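Local coordinates for protein putative pyrazinamidase/nicotinamidase (Streptococcus mutans, PDB 3S2S) that probably hydrolyses nicotinamide and its analogue pyrazinamide to the corresponding acids and ammonia, as a zinc-containing member of the isochorismatase family, at residues S41-T45 / V165-V171; Y81-D87 / R131-K137; Y140-S144 / H173-A178. All coordinates share one frame; numbering follows the deposited sequence.

Contact 1: S41-T45 / V165-V171; sequences SIDYT and VLTDICV. With CAD (cacodylic acid), chain F.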
loop_
_atom_site.group_PDB
_atom_site.type_symbol
_atom_site.label_atom_id
_atom_site.label_comp_id
_atom_site.label_asym_id
_atom_site.label_seq_id
_atom_site.Cartn_x
_atom_site.Cartn_y
_atom_site.Cartn_z
ATOM N N SER A 41 -9.325 -7.224 -17.578
ATOM C CA SER A 41 -10.235 -6.654 -18.582
ATOM C C SER A 41 -10.701 -5.306 -18.073
ATOM O O SER A 41 -11.544 -5.224 -17.169
ATOM C CB SER A 41 -11.427 -7.579 -18.832
ATOM O OG SER A 41 -12.220 -7.104 -19.920
ATOM N N ILE A 42 -10.124 -4.244 -18.625
ATOM C CA ILE A 42 -10.282 -2.929 -18.002
ATOM C C ILE A 42 -11.333 -2.072 -18.704
ATOM O O ILE A 42 -11.141 -1.650 -19.843
ATOM C CB ILE A 42 -8.948 -2.180 -17.973
ATOM C CG1 ILE A 42 -7.866 -3.049 -17.317
ATOM C CG2 ILE A 42 -9.077 -0.816 -17.244
ATOM C CD1 ILE A 42 -6.489 -2.425 -17.430
ATOM N N ASP A 43 -12.453 -1.843 -18.017
ATOM C CA ASP A 43 -13.456 -0.832 -18.424
ATOM C C ASP A 43 -14.018 -0.944 -19.817
ATOM O O ASP A 43 -14.358 0.081 -20.412
ATOM C CB ASP A 43 -12.888 0.586 -18.247
ATOM C CG ASP A 43 -12.850 1.023 -16.785
ATOM O OD1 ASP A 43 -13.730 0.575 -16.040
ATOM O OD2 ASP A 43 -11.968 1.832 -16.425
ATOM N N TYR A 44 -14.131 -2.156 -20.347
ATOM C CA TYR A 44 -14.659 -2.303 -21.702
ATOM C C TYR A 44 -16.186 -2.296 -21.689
ATOM O O TYR A 44 -16.854 -3.298 -22.010
ATOM C CB TYR A 44 -14.080 -3.541 -22.410
ATOM C CG TYR A 44 -14.212 -3.404 -23.904
ATOM C CD1 TYR A 44 -13.419 -2.491 -24.602
ATOM C CD2 TYR A 44 -15.156 -4.148 -24.606
ATOM C CE1 TYR A 44 -13.568 -2.328 -25.988
ATOM C CE2 TYR A 44 -15.305 -4.002 -25.993
ATOM C CZ TYR A 44 -14.504 -3.095 -26.665
ATOM O OH TYR A 44 -14.672 -2.942 -28.034
ATOM N N THR A 45 -16.742 -1.153 -21.290
ATOM C CA THR A 45 -18.181 -1.055 -21.081
ATOM C C THR A 45 -18.848 -0.095 -22.063
ATOM O O THR A 45 -18.195 0.675 -22.781
ATOM C CB THR A 45 -18.506 -0.555 -19.656
ATOM O OG1 THR A 45 -18.007 0.780 -19.504
ATOM C CG2 THR A 45 -17.892 -1.481 -18.579
ATOM N N VAL A 165 -9.616 -0.363 -22.072
ATOM C CA VAL A 165 -9.551 1.060 -22.430
ATOM C C VAL A 165 -9.424 1.898 -21.152
ATOM O O VAL A 165 -9.742 1.407 -20.072
ATOM C CB VAL A 165 -10.830 1.501 -23.228
ATOM C CG1 VAL A 165 -10.930 0.750 -24.559
ATOM C CG2 VAL A 165 -12.070 1.267 -22.397
ATOM N N LEU A 166 -8.921 3.137 -21.240
ATOM C CA LEU A 166 -8.263 3.675 -22.421
ATOM C C LEU A 166 -6.773 3.413 -22.203
ATOM O O LEU A 166 -6.289 3.405 -21.052
ATOM C CB LEU A 166 -8.480 5.186 -22.515
ATOM C CG LEU A 166 -9.885 5.740 -22.771
ATOM C CD1 LEU A 166 -9.776 7.251 -22.959
ATOM C CD2 LEU A 166 -10.474 5.103 -23.988
ATOM N N THR A 167 -6.039 3.222 -23.286
ATOM C CA THR A 167 -4.631 2.831 -23.191
ATOM C C THR A 167 -3.829 3.771 -22.291
ATOM O O THR A 167 -3.005 3.314 -21.480
ATOM C CB THR A 167 -3.989 2.833 -24.591
ATOM O OG1 THR A 167 -4.923 2.285 -25.529
ATOM C CG2 THR A 167 -2.731 1.992 -24.604
ATOM N N ASP A 168 -4.072 5.075 -22.440
ATOM C CA ASP A 168 -3.280 6.102 -21.763
ATOM C C ASP A 168 -3.820 6.537 -20.403
ATOM O O ASP A 168 -3.210 7.389 -19.755
ATOM C CB ASP A 168 -3.134 7.338 -22.672
ATOM C CG ASP A 168 -4.477 7.919 -23.072
ATOM O OD1 ASP A 168 -5.310 7.157 -23.604
ATOM O OD2 ASP A 168 -4.715 9.127 -22.836
ATOM N N ILE A 169 -4.953 5.978 -19.957
ATOM C CA ILE A 169 -5.467 6.327 -18.635
ATOM C C ILE A 169 -5.618 5.046 -17.795
ATOM O O ILE A 169 -4.692 4.678 -17.058
ATOM C CB ILE A 169 -6.769 7.150 -18.715
ATOM C CG1 ILE A 169 -6.505 8.411 -19.547
ATOM C CG2 ILE A 169 -7.263 7.512 -17.315
ATOM C CD1 ILE A 169 -7.766 9.211 -19.866
ATOM N N CYS A 170 -6.740 4.340 -17.902
ATOM C CA CYS A 170 -6.909 3.163 -17.028
ATOM C C CYS A 170 -5.919 2.024 -17.260
ATOM O O CYS A 170 -5.457 1.371 -16.309
ATOM C CB CYS A 170 -8.362 2.651 -17.025
ATOM S SG CYS A 170 -9.484 3.935 -16.346
ATOM N N VAL A 171 -5.576 1.775 -18.517
ATOM C CA VAL A 171 -4.605 0.738 -18.799
ATOM C C VAL A 171 -3.246 1.186 -18.282
ATOM O O VAL A 171 -2.574 0.435 -17.582
ATOM C CB VAL A 171 -4.558 0.444 -20.302
ATOM C CG1 VAL A 171 -3.467 -0.560 -20.603
ATOM C CG2 VAL A 171 -5.946 -0.080 -20.785
HETATM AS AS CAD F . -10.331 4.897 -18.224
HETATM C C1 CAD F . -11.774 3.740 -18.837
HETATM C C2 CAD F . -11.000 6.714 -17.812
HETATM O O1 CAD F . -9.015 4.863 -19.193
#
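Ile42 O receives the backbone N of Val165 at 3.0 Å in a nearly straight bond (N-H...O 165°). This is the one hydrogen bond joining the two segments directly; it fastens the end of the strand to the chain that leads into the helix.

The van der Waals contacts lie around it. Ile42 sets its two branches on successive helix residues: CG2, opposite the backbone N across the CA-CB bond, meets Cys170 CB at 3.5 Å, while CD1 comes nearest the CA of Val171. Val165 splits likewise, CG2 lying 3.3 Å from Asp43 O and CG1 reaching the edge of the Tyr44 ring, near its plane.

A third group of contacts is made with the bound cacodylic acid. Its O1 accepts from Leu166 N and from Cys170 N, each at 2.7 Å, with angles of 173° and 159°. Two backbone amides converging on one oxygen, with a cis peptide between Val165 and Leu166, are consistent with the oxyanion hole of the cysteine hydrolases. Cys170 SG turns opposite its carbonyl carbon and beside its own N, which brings the sulfur to 2.3 Å from the arsenic, AS, of the ligand. Asp43 OD2 approaches the ligand methyl C1 at 3.1 Å. Its carboxylate is also bound through OD1 to Asp87 N and through OD2 to Lys137 in a salt bridge, an arrangement consistent with the Asp-Lys-Cys catalytic triad of related nicotinamidases.

In the fold, strand 37-42 runs between parallel strands 81-87 and 159-165, and the contact lies where it ends beside the start of helix 167-180. Phe48 of helix 46-49 touches Asp43 and Val165, helix 65-77 packs on Tyr44, and Val210 of the second subunit touches Ile169.

Contact 2: Y81-D87 / R131-K137; sequences YIFFTID and RVFWMDK. With ZN (zinc ion), chain E.
Ile82 and Val132 open a run of six parallel bridges, with Ile82, Phe84 and Ile86 supplying the backbone N and O of the hydrogen bonds. Ile82 N gives to Arg131 O (2.9 Å) and Ile82 O takes Phe133 N. Phe84 repeats this with Phe133 O and Met135 N (both 2.8 Å), and Ile86 with Met135 O and Lys137 N. The last bond differs: Lys137 N approaches Ile86 O from 52° out of the carbonyl plane, and Ile86 O also accepts from Arg113. Phe83 and Thr85 turn their backbone to strand 37-42 instead, as befits an inner strand of the parallel sheet in this alpha/beta fold; the short segments here cross at -26°. On the side of the sheet that carries Phe83, its ring lies in an offset stack on that of Phe133, planes 7° apart. On the other, Ile86 CG1 sits 3.7 Å from the centroid of the six-membered ring of Trp134, whose NE1 gives to Asp136 OD1, an atom that Arg113 also binds. At the C-terminal ends Lys137, its chain bent at the last torsion, places NZ 3.0 Å from Asp87 OD1 in a salt bridge; NZ also pairs with Asp43. Asp87 OD2 binds the zinc ion at 2.0 Å alongside two waters, His89, Glu98 and His105.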
loop_
_atom_site.group_PDB
_atom_site.type_symbol
_atom_site.label_atom_id
_atom_site.label_comp_id
_atom_site.label_asym_id
_atom_site.label_seq_id
_atom_site.Cartn_x
_atom_site.Cartn_y
_atom_site.Cartn_z
ATOM N N TYR A 81 -6.521 -16.736 -14.917
ATOM C CA TYR A 81 -7.582 -16.065 -14.171
ATOM C C TYR A 81 -8.011 -14.840 -14.957
ATOM O O TYR A 81 -7.178 -14.213 -15.629
ATOM C CB TYR A 81 -7.038 -15.645 -12.803
ATOM C CG TYR A 81 -6.538 -16.855 -12.027
ATOM C CD1 TYR A 81 -7.439 -17.703 -11.380
ATOM C CD2 TYR A 81 -5.189 -17.150 -11.962
ATOM C CE1 TYR A 81 -6.996 -18.815 -10.689
ATOM C CE2 TYR A 81 -4.734 -18.260 -11.263
ATOM C CZ TYR A 81 -5.649 -19.080 -10.633
ATOM O OH TYR A 81 -5.207 -20.176 -9.943
ATOM N N ILE A 82 -9.294 -14.493 -14.872
ATOM C CA ILE A 82 -9.824 -13.355 -15.625
ATOM C C ILE A 82 -10.450 -12.368 -14.660
ATOM O O ILE A 82 -11.320 -12.755 -13.877
ATOM C CB ILE A 82 -10.946 -13.795 -16.591
ATOM C CG1 ILE A 82 -10.529 -14.992 -17.467
ATOM C CG2 ILE A 82 -11.430 -12.590 -17.431
ATOM C CD1 ILE A 82 -9.354 -14.723 -18.420
ATOM N N PHE A 83 -9.996 -11.113 -14.685
ATOM C CA PHE A 83 -10.514 -10.089 -13.767
ATOM C C PHE A 83 -11.121 -8.934 -14.549
ATOM O O PHE A 83 -10.401 -8.207 -15.241
ATOM C CB PHE A 83 -9.388 -9.530 -12.888
ATOM C CG PHE A 83 -8.858 -10.515 -11.884
ATOM C CD1 PHE A 83 -9.339 -10.499 -10.575
ATOM C CD2 PHE A 83 -7.897 -11.458 -12.239
ATOM C CE1 PHE A 83 -8.871 -11.408 -9.625
ATOM C CE2 PHE A 83 -7.415 -12.369 -11.284
ATOM C CZ PHE A 83 -7.900 -12.343 -9.990
ATOM N N PHE A 84 -12.438 -8.771 -14.451
ATOM C CA PHE A 84 -13.107 -7.591 -15.006
ATOM C C PHE A 84 -13.027 -6.472 -13.975
ATOM O O PHE A 84 -13.596 -6.586 -12.891
ATOM C CB PHE A 84 -14.563 -7.902 -15.376
ATOM C CG PHE A 84 -14.678 -8.867 -16.530
ATOM C CD1 PHE A 84 -14.688 -8.397 -17.826
ATOM C CD2 PHE A 84 -14.734 -10.234 -16.309
ATOM C CE1 PHE A 84 -14.764 -9.263 -18.889
ATOM C CE2 PHE A 84 -14.811 -11.123 -17.372
ATOM C CZ PHE A 84 -14.840 -10.624 -18.676
ATOM N N THR A 85 -12.311 -5.402 -14.308
ATOM C CA THR A 85 -12.077 -4.341 -13.324
ATOM C C THR A 85 -12.737 -3.102 -13.897
ATOM O O THR A 85 -12.292 -2.537 -14.900
ATOM C CB THR A 85 -10.575 -4.153 -13.064
ATOM O OG1 THR A 85 -9.915 -3.769 -14.281
ATOM C CG2 THR A 85 -9.991 -5.459 -12.528
ATOM N N ILE A 86 -13.848 -2.724 -13.272
ATOM C CA ILE A 86 -14.828 -1.869 -13.924
ATOM C C ILE A 86 -15.206 -0.674 -13.077
ATOM O O ILE A 86 -15.721 -0.824 -11.966
ATOM C CB ILE A 86 -16.135 -2.654 -14.205
ATOM C CG1 ILE A 86 -15.835 -3.971 -14.933
ATOM C CG2 ILE A 86 -17.145 -1.788 -14.967
ATOM C CD1 ILE A 86 -15.273 -3.817 -16.368
ATOM N N ASP A 87 -14.993 0.513 -13.643
ATOM C CA ASP A 87 -15.397 1.760 -13.007
ATOM C C ASP A 87 -16.846 1.647 -12.529
ATOM O O ASP A 87 -17.723 1.188 -13.268
ATOM C CB ASP A 87 -15.353 2.861 -14.055
ATOM C CG ASP A 87 -14.354 3.939 -13.751
ATOM O OD1 ASP A 87 -13.360 3.713 -12.997
ATOM O OD2 ASP A 87 -14.564 5.024 -14.328
ATOM N N ARG A 131 -12.705 -18.889 -11.482
ATOM C CA ARG A 131 -11.544 -18.246 -12.086
ATOM C C ARG A 131 -11.863 -16.898 -12.713
ATOM O O ARG A 131 -10.970 -16.251 -13.248
ATOM C CB ARG A 131 -10.915 -19.160 -13.147
ATOM C CG ARG A 131 -10.393 -20.483 -12.593
ATOM C CD ARG A 131 -10.255 -21.498 -13.714
ATOM N NE ARG A 131 -9.495 -20.880 -14.779
ATOM C CZ ARG A 131 -9.540 -21.212 -16.061
ATOM N NH1 ARG A 131 -10.302 -22.216 -16.503
ATOM N NH2 ARG A 131 -8.788 -20.525 -16.902
ATOM N N VAL A 132 -13.121 -16.477 -12.633
ATOM C CA VAL A 132 -13.550 -15.232 -13.267
ATOM C C VAL A 132 -14.113 -14.278 -12.209
ATOM O O VAL A 132 -14.981 -14.665 -11.407
ATOM C CB VAL A 132 -14.582 -15.505 -14.363
ATOM C CG1 VAL A 132 -15.051 -14.191 -14.981
ATOM C CG2 VAL A 132 -13.967 -16.448 -15.413
ATOM N N PHE A 133 -13.604 -13.048 -12.198
ATOM C CA PHE A 133 -13.931 -12.081 -11.160
ATOM C C PHE A 133 -14.481 -10.798 -11.743
ATOM O O PHE A 133 -14.065 -10.369 -12.836
ATOM C CB PHE A 133 -12.664 -11.712 -10.379
ATOM C CG PHE A 133 -11.998 -12.879 -9.717
ATOM C CD1 PHE A 133 -12.177 -13.118 -8.368
ATOM C CD2 PHE A 133 -11.199 -13.749 -10.458
ATOM C CE1 PHE A 133 -11.568 -14.213 -7.760
ATOM C CE2 PHE A 133 -10.589 -14.831 -9.859
ATOM C CZ PHE A 133 -10.781 -15.064 -8.506
ATOM N N TRP A 134 -15.404 -10.185 -11.008
ATOM C CA TRP A 134 -15.844 -8.827 -11.298
ATOM C C TRP A 134 -15.464 -7.956 -10.117
ATOM O O TRP A 134 -15.782 -8.283 -8.962
ATOM C CB TRP A 134 -17.363 -8.771 -11.486
ATOM C CG TRP A 134 -17.893 -7.368 -11.756
ATOM C CD1 TRP A 134 -18.102 -6.380 -10.832
ATOM C CD2 TRP A 134 -18.319 -6.829 -13.017
ATOM N NE1 TRP A 134 -18.607 -5.256 -11.444
ATOM C CE2 TRP A 134 -18.752 -5.506 -12.783
ATOM C CE3 TRP A 134 -18.370 -7.334 -14.327
ATOM C CZ2 TRP A 134 -19.234 -4.676 -13.805
ATOM C CZ3 TRP A 134 -18.853 -6.512 -15.344
ATOM C CH2 TRP A 134 -19.271 -5.195 -15.078
ATOM N N MET A 135 -14.760 -6.861 -10.391
ATOM C CA MET A 135 -14.327 -5.944 -9.351
ATOM C C MET A 135 -14.728 -4.537 -9.697
ATOM O O MET A 135 -14.325 -4.020 -10.724
ATOM C CB MET A 135 -12.795 -5.974 -9.200
ATOM C CG MET A 135 -12.302 -7.231 -8.582
ATOM S SD MET A 135 -10.502 -7.126 -8.469
ATOM C CE MET A 135 -10.225 -8.664 -7.590
ATOM N N ASP A 136 -15.490 -3.894 -8.824
ATOM C CA ASP A 136 -15.783 -2.487 -9.013
ATOM C C ASP A 136 -14.596 -1.637 -8.600
ATOM O O ASP A 136 -13.905 -1.946 -7.605
ATOM C CB ASP A 136 -16.991 -2.078 -8.150
ATOM C CG ASP A 136 -18.273 -2.827 -8.518
ATOM O OD1 ASP A 136 -18.580 -2.969 -9.709
ATOM O OD2 ASP A 136 -18.986 -3.270 -7.596
ATOM N N LYS A 137 -14.351 -0.558 -9.345
ATOM C CA LYS A 137 -13.264 0.343 -8.969
ATOM C C LYS A 137 -13.721 1.782 -9.084
ATOM O O LYS A 137 -14.687 2.071 -9.793
ATOM C CB LYS A 137 -12.002 0.091 -9.833
ATOM C CG LYS A 137 -12.137 0.552 -11.292
ATOM C CD LYS A 137 -10.881 0.169 -12.095
ATOM C CE LYS A 137 -11.016 0.502 -13.579
ATOM N NZ LYS A 137 -11.098 1.973 -13.809
HETATM ZN ZN ZN E . -14.203 6.983 -13.917
HETATM O O HOH W 1 -12.498 6.121 -12.720
HETATM O O HOH W 2 -12.763 7.089 -15.500
#

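Contact 3: Y140-S144 / H173-A178; sequences YSAFS and HTAIDA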
loop_
_atom_site.group_PDB
_atom_site.type_symbol
_atom_site.label_atom_id
_atom_site.label_comp_id
_atom_site.label_asym_id
_atom_site.label_seq_id
_atom_site.Cartn_x
_atom_site.Cartn_y
_atom_site.Cartn_z
ATOM N N TYR A 140 -8.648 5.193 -11.610
ATOM C CA TYR A 140 -8.339 4.688 -12.944
ATOM C C TYR A 140 -7.651 3.315 -12.902
ATOM O O TYR A 140 -8.037 2.365 -13.612
ATOM C CB TYR A 140 -7.454 5.713 -13.654
ATOM C CG TYR A 140 -8.030 7.120 -13.652
ATOM C CD1 TYR A 140 -9.196 7.421 -14.361
ATOM C CD2 TYR A 140 -7.375 8.158 -12.986
ATOM C CE1 TYR A 140 -9.704 8.718 -14.369
ATOM C CE2 TYR A 140 -7.878 9.445 -12.992
ATOM C CZ TYR A 140 -9.034 9.724 -13.696
ATOM O OH TYR A 140 -9.523 11.018 -13.692
ATOM N N SER A 141 -6.672 3.179 -12.005
ATOM C CA SER A 141 -6.005 1.897 -11.822
ATOM C C SER A 141 -6.904 0.807 -11.219
ATOM O O SER A 141 -7.617 1.030 -10.247
ATOM C CB SER A 141 -4.798 2.070 -10.891
ATOM O OG SER A 141 -4.265 0.797 -10.540
ATOM N N ALA A 142 -6.804 -0.389 -11.777
ATOM C CA ALA A 142 -7.567 -1.534 -11.286
ATOM C C ALA A 142 -7.126 -1.963 -9.878
ATOM O O ALA A 142 -7.832 -2.727 -9.227
ATOM C CB ALA A 142 -7.387 -2.699 -12.239
ATOM N N PHE A 143 -5.962 -1.502 -9.440
ATOM C CA PHE A 143 -5.419 -1.894 -8.134
ATOM C C PHE A 143 -5.880 -0.966 -7.021
ATOM O O PHE A 143 -5.874 -1.350 -5.851
ATOM C CB PHE A 143 -3.879 -1.903 -8.143
ATOM C CG PHE A 143 -3.275 -3.038 -8.930
ATOM C CD1 PHE A 143 -3.084 -4.295 -8.321
ATOM C CD2 PHE A 143 -2.928 -2.873 -10.266
ATOM C CE1 PHE A 143 -2.522 -5.353 -9.046
ATOM C CE2 PHE A 143 -2.379 -3.942 -11.003
ATOM C CZ PHE A 143 -2.177 -5.178 -10.383
ATOM N N SER A 144 -6.230 0.269 -7.358
ATOM C CA SER A 144 -6.413 1.296 -6.330
ATOM C C SER A 144 -7.725 1.134 -5.567
ATOM O O SER A 144 -8.806 1.260 -6.147
ATOM C CB SER A 144 -6.322 2.699 -6.963
ATOM O OG SER A 144 -6.365 3.694 -5.942
ATOM N N HIS A 173 -2.445 3.482 -15.895
ATOM C CA HIS A 173 -2.359 3.536 -14.434
ATOM C C HIS A 173 -2.289 2.121 -13.864
ATOM O O HIS A 173 -1.540 1.856 -12.916
ATOM C CB HIS A 173 -3.560 4.254 -13.842
ATOM C CG HIS A 173 -3.521 5.749 -13.995
ATOM N ND1 HIS A 173 -4.115 6.598 -13.089
ATOM C CD2 HIS A 173 -2.988 6.536 -14.958
ATOM C CE1 HIS A 173 -3.944 7.851 -13.485
ATOM N NE2 HIS A 173 -3.266 7.840 -14.620
ATOM N N THR A 174 -3.070 1.209 -14.432
ATOM C CA THR A 174 -3.061 -0.171 -13.945
ATOM C C THR A 174 -1.678 -0.775 -14.148
ATOM O O THR A 174 -1.162 -1.453 -13.277
ATOM C CB THR A 174 -4.094 -1.037 -14.660
ATOM O OG1 THR A 174 -5.405 -0.513 -14.387
ATOM C CG2 THR A 174 -4.018 -2.516 -14.171
ATOM N N ALA A 175 -1.083 -0.501 -15.307
ATOM C CA ALA A 175 0.269 -0.995 -15.580
ATOM C C ALA A 175 1.327 -0.433 -14.631
ATOM O O ALA A 175 2.242 -1.146 -14.246
ATOM C CB ALA A 175 0.656 -0.695 -17.025
ATOM N N ILE A 176 1.240 0.859 -14.331
ATOM C CA ILE A 176 2.209 1.499 -13.437
ATOM C C ILE A 176 2.097 0.857 -12.047
ATOM O O ILE A 176 3.097 0.527 -11.415
ATOM C CB ILE A 176 1.991 3.016 -13.387
ATOM C CG1 ILE A 176 2.425 3.612 -14.728
ATOM C CG2 ILE A 176 2.755 3.652 -12.226
ATOM C CD1 ILE A 176 2.065 5.081 -14.888
ATOM N N ASP A 177 0.873 0.648 -11.578
ATOM C CA ASP A 177 0.715 -0.010 -10.290
ATOM C C ASP A 177 1.258 -1.437 -10.334
ATOM O O ASP A 177 1.927 -1.896 -9.369
ATOM C CB ASP A 177 -0.758 -0.025 -9.843
ATOM C CG ASP A 177 -1.192 1.257 -9.169
ATOM O OD1 ASP A 177 -0.339 2.127 -8.831
ATOM O OD2 ASP A 177 -2.402 1.399 -8.943
ATOM N N ALA A 178 0.991 -2.147 -11.431
ATOM C CA ALA A 178 1.487 -3.515 -11.557
ATOM C C ALA A 178 3.018 -3.540 -11.521
ATOM O O ALA A 178 3.607 -4.416 -10.898
ATOM C CB ALA A 178 0.950 -4.192 -12.828
HETATM O O HOH W 3 -5.510 5.587 -10.774
#
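The loop between strand 132-137 and helix 148-154 is laid along helix 167-180 by Ser141, which is gripped at its hydroxyl by Asp177, and by Tyr140, which borders the cacodylic acid pocket. Ser141 OG, standing opposite its own backbone N (chi1 171°), donates to Asp177 OD2 at 2.5 Å. The carboxylate oxygen is met on its anti side, 32° out of plane. The same OG accepts Phe143 N at 3.1 Å, which closes an ST turn, so the hydroxyl both shapes the loop and ties it to the helix.

One helical turn earlier, Thr174 OG1 accepts Ala142 N at 3.0 Å. That oxygen is also hydrogen-bonded to Cys170 O within the helix, so it serves loop and helix backbone together. Phe143 packs on the same helix: its ring slides past Asp177 with CD2 3.6 Å from Asp177 CB, and CE2 rests against Ala178 CB. The ring edge, near its plane, faces Thr174 O.

At the other end, the edge of Tyr140 addresses the face of His173 in an offset edge-to-face pair (planes at 87°), with Tyr140 CD2 3.5 Å from His173 CE1. Water 3 bridges loop and helix beside this pair, accepting from Ser141 N at 2.9 Å and hydrogen-bonded to His173 ND1, in the plane of that ring. The polar ends of both side chains reach the second subunit: Tyr140 OH bonds to its Val210 O and His173 NE2 to its His206.

Loop and helix thus meet in a serine ST turn anchored on a helix carboxylate, and its neighbour Tyr140 forms a wall of the ligand pocket at the subunit interface.

From the N terminus, strand 37-42 delivers residues 41-45, where contact 1 opens; it closes only at 165-171, after 119 intervening residues. Contact 2 is nested inside that loop, pairing strands 81-87 and 132-137 on one flank of strand 37-42. Contact 3 starts soon after contact 2 has closed, so those two are in series. Its first segment, 140-144, falls within the loop of contact 1 but its second, 173-178, lies beyond it, so contacts 1 and 3 cross along the chain, and both use helix 167-180. Together they join these strands, loop and helix, with one end of each contact at the zinc and cacodylic acid site, and contacts 1 and 3 also touch the second subunit.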